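Local coordinates for transcriptional regulator, Crp/Fnr family (Eubacterium rectale ATCC 33656, PDB 3DV8), which probably regulates transcription as a Crp/Fnr-type dimer, pairing a cyclic nucleotide-binding domain fold with a helix-turn-helix domain expected to bind DNA, at residues Y70-F73 against D74-C78; N126-M129 against A130-S134. All coordinates share one frame; numbering follows the deposited sequence.

Contact 1 (Y70-F73 against D74-C78)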
loop_
_atom_site.group_PDB
_atom_site.type_symbol
_atom_site.label_atom_id
_atom_site.label_comp_id
_atom_site.label_asym_id
_atom_site.label_seq_id
_atom_site.Cartn_x
_atom_site.Cartn_y
_atom_site.Cartn_z
ATOM N N TYR A 70 7.156 7.129 -0.258
ATOM C CA TYR A 70 6.850 8.335 0.515
ATOM C C TYR A 70 8.138 8.951 1.024
ATOM O O TYR A 70 9.207 8.329 0.959
ATOM C CB TYR A 70 5.933 8.004 1.712
ATOM C CG TYR A 70 6.485 6.923 2.622
ATOM C CD1 TYR A 70 7.338 7.242 3.685
ATOM C CD2 TYR A 70 6.164 5.569 2.406
ATOM C CE1 TYR A 70 7.873 6.250 4.508
ATOM C CE2 TYR A 70 6.679 4.562 3.230
ATOM C CZ TYR A 70 7.544 4.910 4.278
ATOM O OH TYR A 70 8.059 3.935 5.100
ATOM N N ARG A 71 8.014 10.167 1.545
ATOM C CA ARG A 71 9.114 10.896 2.167
ATOM C C ARG A 71 8.779 11.191 3.633
ATOM O O ARG A 71 7.614 11.400 3.989
ATOM C CB ARG A 71 9.393 12.192 1.415
ATOM C CG ARG A 71 10.174 12.008 0.122
ATOM C CD ARG A 71 10.114 13.290 -0.698
ATOM N NE ARG A 71 11.199 13.468 -1.666
ATOM C CZ ARG A 71 11.233 14.424 -2.603
ATOM N NH1 ARG A 71 10.209 15.259 -2.805
ATOM N NH2 ARG A 71 12.288 14.517 -3.401
ATOM N N LEU A 72 9.822 11.187 4.463
ATOM C CA LEU A 72 9.739 11.516 5.883
ATOM C C LEU A 72 10.564 12.798 6.095
ATOM O O LEU A 72 11.690 12.901 5.596
ATOM C CB LEU A 72 10.276 10.359 6.728
ATOM C CG LEU A 72 9.605 8.987 6.582
ATOM C CD1 LEU A 72 10.347 7.991 7.446
ATOM C CD2 LEU A 72 8.122 9.017 6.965
ATOM N N PHE A 73 9.985 13.764 6.816
ATOM C CA PHE A 73 10.602 15.083 7.103
ATOM C C PHE A 73 10.834 15.252 8.616
ATOM O O PHE A 73 10.725 14.275 9.360
ATOM C CB PHE A 73 9.688 16.184 6.550
ATOM C CG PHE A 73 9.439 16.069 5.083
ATOM C CD1 PHE A 73 10.370 16.576 4.169
ATOM C CD2 PHE A 73 8.283 15.451 4.606
ATOM C CE1 PHE A 73 10.150 16.480 2.790
ATOM C CE2 PHE A 73 8.042 15.344 3.224
ATOM C CZ PHE A 73 8.976 15.862 2.310
ATOM N N ASP A 74 11.174 16.471 9.059
ATOM C CA ASP A 74 11.373 16.790 10.494
ATOM C C ASP A 74 10.136 16.357 11.285
ATOM O O ASP A 74 9.025 16.595 10.830
ATOM C CB ASP A 74 11.606 18.304 10.728
ATOM C CG ASP A 74 12.834 18.859 9.988
ATOM O OD1 ASP A 74 13.383 18.180 9.096
ATOM O OD2 ASP A 74 13.257 19.990 10.289
HETATM N N MSE A 75 10.352 15.686 12.420
HETATM C CA MSE A 75 9.298 15.165 13.338
HETATM C C MSE A 75 8.568 13.873 12.946
HETATM O O MSE A 75 7.859 13.319 13.783
HETATM C CB MSE A 75 8.288 16.245 13.753
HETATM C CG MSE A 75 8.901 17.321 14.592
HETATM SE SE MSE A 75 7.759 18.831 14.703
HETATM C CE MSE A 75 8.017 19.565 12.796
ATOM N N ASP A 76 8.734 13.390 11.712
ATOM C CA ASP A 76 8.154 12.104 11.303
ATOM C C ASP A 76 8.874 10.951 11.999
ATOM O O ASP A 76 9.968 11.122 12.545
ATOM C CB ASP A 76 8.231 11.881 9.772
ATOM C CG ASP A 76 7.111 12.559 9.005
ATOM O OD1 ASP A 76 5.944 12.474 9.445
ATOM O OD2 ASP A 76 7.381 13.111 7.914
HETATM N N MSE A 77 8.219 9.791 12.001
HETATM C CA MSE A 77 8.795 8.549 12.500
HETATM C C MSE A 77 8.829 7.510 11.414
HETATM O O MSE A 77 7.871 7.352 10.677
HETATM C CB MSE A 77 8.040 7.997 13.695
HETATM C CG MSE A 77 8.802 8.085 14.993
HETATM SE SE MSE A 77 7.527 7.948 16.408
HETATM C CE MSE A 77 6.782 9.854 16.221
ATOM N N CYS A 78 9.944 6.795 11.349
ATOM C CA CYS A 78 10.131 5.720 10.401
ATOM C C CYS A 78 9.829 4.421 11.136
ATOM O O CYS A 78 10.455 4.139 12.155
ATOM C CB CYS A 78 11.565 5.719 9.894
ATOM S SG CYS A 78 11.853 4.483 8.659
HETATM O O HOH W 1 5.645 13.037 5.805
#
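The F73–D76 contact is a local turn contact, a type II beta turn that leads the chain out of strand 66-72 and into the short strand 77-78. D76 N donates to F73 O over 3.2 Å, the bond that closes the turn. The D76 side chain folds back over the turn it ends: its CG stands beside its own backbone N (chi1 -82°), and from there OD2 accepts F73 N through its anti lone pair. F73 N lies 2.9 Å from D76 OD2, and the bond is almost straight, 176° at the hydrogen. A water donates to the same OD2 and to R71 O, a bridge that ties the carboxylate to the strand one peptide further back. Strand 66-72 and strand 77-78 are outermost in two different four-stranded antiparallel sheets, so the turn joins the two halves of the beta-roll found in cyclic nucleotide-binding domains. The F73 ring lies alongside the D76 carboxylate, the two planes 47° apart. Apolar packing lies on L72, where CD1 reaches C78 CB at 3.6 Å and CB rests 4.0 Å from D76 CB. D74 and R71 direct their polar ends outside the turn: D74 OD1 accepts the backbone N of G53, while R71 NE forms a salt bridge with E98.

Contact 2 (N126-M129 against A130-S134)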
loop_
_atom_site.group_PDB
_atom_site.type_symbol
_atom_site.label_atom_id
_atom_site.label_comp_id
_atom_site.label_asym_id
_atom_site.label_seq_id
_atom_site.Cartn_x
_atom_site.Cartn_y
_atom_site.Cartn_z
ATOM N N ASN A 126 0.007 1.054 15.008
ATOM C CA ASN A 126 -1.087 0.879 14.015
ATOM C C ASN A 126 -1.336 2.161 13.256
ATOM O O ASN A 126 -1.396 2.154 12.027
ATOM C CB ASN A 126 -2.429 0.473 14.664
ATOM C CG ASN A 126 -2.504 -0.992 14.992
ATOM O OD1 ASN A 126 -2.597 -1.819 14.090
ATOM N ND2 ASN A 126 -2.513 -1.330 16.280
ATOM N N GLU A 127 -1.488 3.251 14.013
ATOM C CA GLU A 127 -1.710 4.590 13.443
ATOM C C GLU A 127 -0.532 5.039 12.568
ATOM O O GLU A 127 -0.735 5.703 11.552
ATOM C CB GLU A 127 -2.028 5.637 14.532
ATOM C CG GLU A 127 -3.301 5.359 15.395
ATOM C CD GLU A 127 -4.616 5.128 14.609
ATOM O OE1 GLU A 127 -4.762 5.648 13.479
ATOM O OE2 GLU A 127 -5.524 4.434 15.152
ATOM N N LEU A 128 0.680 4.630 12.943
ATOM C CA LEU A 128 1.887 4.925 12.178
ATOM C C LEU A 128 1.852 4.116 10.865
ATOM O O LEU A 128 2.093 4.683 9.799
ATOM C CB LEU A 128 3.135 4.626 13.019
ATOM C CG LEU A 128 4.463 5.234 12.596
ATOM C CD1 LEU A 128 4.386 6.768 12.550
ATOM C CD2 LEU A 128 5.540 4.768 13.572
HETATM N N MSE A 129 1.535 2.815 10.953
HETATM C CA MSE A 129 1.343 1.960 9.749
HETATM C C MSE A 129 0.235 2.451 8.823
HETATM O O MSE A 129 0.429 2.472 7.616
HETATM C CB MSE A 129 1.028 0.484 10.074
HETATM C CG MSE A 129 2.122 -0.508 9.743
HETATM SE SE MSE A 129 1.349 -2.275 9.553
HETATM C CE MSE A 129 0.566 -2.416 11.222
ATOM N N ALA A 130 -0.926 2.777 9.397
ATOM C CA ALA A 130 -2.078 3.295 8.652
ATOM C C ALA A 130 -1.726 4.549 7.840
ATOM O O ALA A 130 -2.139 4.663 6.692
ATOM C CB ALA A 130 -3.255 3.567 9.598
ATOM N N THR A 131 -0.944 5.458 8.434
ATOM C CA THR A 131 -0.448 6.674 7.756
ATOM C C THR A 131 0.386 6.327 6.516
ATOM O O THR A 131 0.156 6.876 5.438
ATOM C CB THR A 131 0.441 7.539 8.695
ATOM O OG1 THR A 131 -0.279 7.832 9.893
ATOM C CG2 THR A 131 0.860 8.846 8.032
ATOM N N ARG A 132 1.325 5.393 6.684
ATOM C CA ARG A 132 2.219 4.946 5.601
ATOM C C ARG A 132 1.425 4.121 4.562
ATOM O O ARG A 132 1.675 4.247 3.360
ATOM C CB ARG A 132 3.428 4.172 6.159
ATOM C CG ARG A 132 4.246 4.927 7.258
ATOM C CD ARG A 132 5.086 6.102 6.783
ATOM N NE ARG A 132 5.480 6.985 7.906
ATOM C CZ ARG A 132 4.939 8.174 8.211
ATOM N NH1 ARG A 132 3.972 8.734 7.477
ATOM N NH2 ARG A 132 5.383 8.860 9.264
ATOM N N PHE A 133 0.465 3.308 5.034
ATOM C CA PHE A 133 -0.460 2.543 4.167
ATOM C C PHE A 133 -1.232 3.570 3.328
ATOM O O PHE A 133 -1.306 3.428 2.109
ATOM C CB PHE A 133 -1.464 1.719 5.000
ATOM C CG PHE A 133 -2.096 0.523 4.283
ATOM C CD1 PHE A 133 -2.282 0.456 2.892
ATOM C CD2 PHE A 133 -2.610 -0.520 5.065
ATOM C CE1 PHE A 133 -2.888 -0.651 2.304
ATOM C CE2 PHE A 133 -3.230 -1.622 4.489
ATOM C CZ PHE A 133 -3.375 -1.691 3.106
ATOM N N SER A 134 -1.773 4.605 3.986
ATOM C CA SER A 134 -2.493 5.686 3.295
ATOM C C SER A 134 -1.595 6.414 2.272
ATOM O O SER A 134 -2.065 6.685 1.167
ATOM C CB SER A 134 -3.109 6.692 4.279
ATOM O OG SER A 134 -3.984 6.065 5.198
#
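T131 reaches back one turn to E127 in helix 119-145, the long helix that in Crp/Fnr regulators follows the beta-roll and packs against its counterpart in the dimer. The backbone bonds are those of a regular alpha-helix, each from residue i+4 to the carbonyl of residue i. A130 N to N126 O and F133 N to M129 O are both 2.7 Å, whereas R132 N lies 3.3 Å from L128 O.

Among side-chain hydrogen bonds, T131 OG1 donates to E127 O at 2.7 Å, tilted 20° from the carbonyl plane. T131 N approaches the same oxygen, E127 O, at 3.1 Å from above that plane, so two donors of one residue grip one carbonyl. The hydroxyl gets there because OG1 stands beside its backbone N (chi1 -54°), turned back along the helix. A valine here would probably cost E127 O its second donor, leaving that carbonyl to the backbone N-H alone.

Packing with the second subunit involves several of these residues. The F133 rings of the two subunits stack on each other, N126 and M129 pack against M129 and N126 of the second subunit, and A130 meets its I89. Polar ends cross the interface as well: N126 ND2 donates to A122 O of the second subunit, and E127 OE1 bonds to its S88.

Side-chain packing within the helix is lighter and falls between L128 and R132. R132 CG stands beside its own backbone N (chi1 -54°), the chain then bends about CB–CG, and the guanidinium NH2 comes obliquely to within 4.0 Å of L128 CD1.

R132 joins the two contacts, whose centres lie 12 Å apart. From contact 2 its side chain extends to the turn of contact 1, where NH2 stands 3.2 Å from M77 O, a probable hydrogen bond, and makes only a weak, long ion pair with D76 OD1. It packs there too: NE lies 3.5 Å from L72 CD2, and CD of the shaft lies 3.6 Å from Y70 CE1. Contact 1 thus meets a helix that also packs against the second subunit, linking the beta-roll to the dimer interface. In Crp relatives the effector pocket lies within the beta-roll, but no ligand marks such a site at either contact.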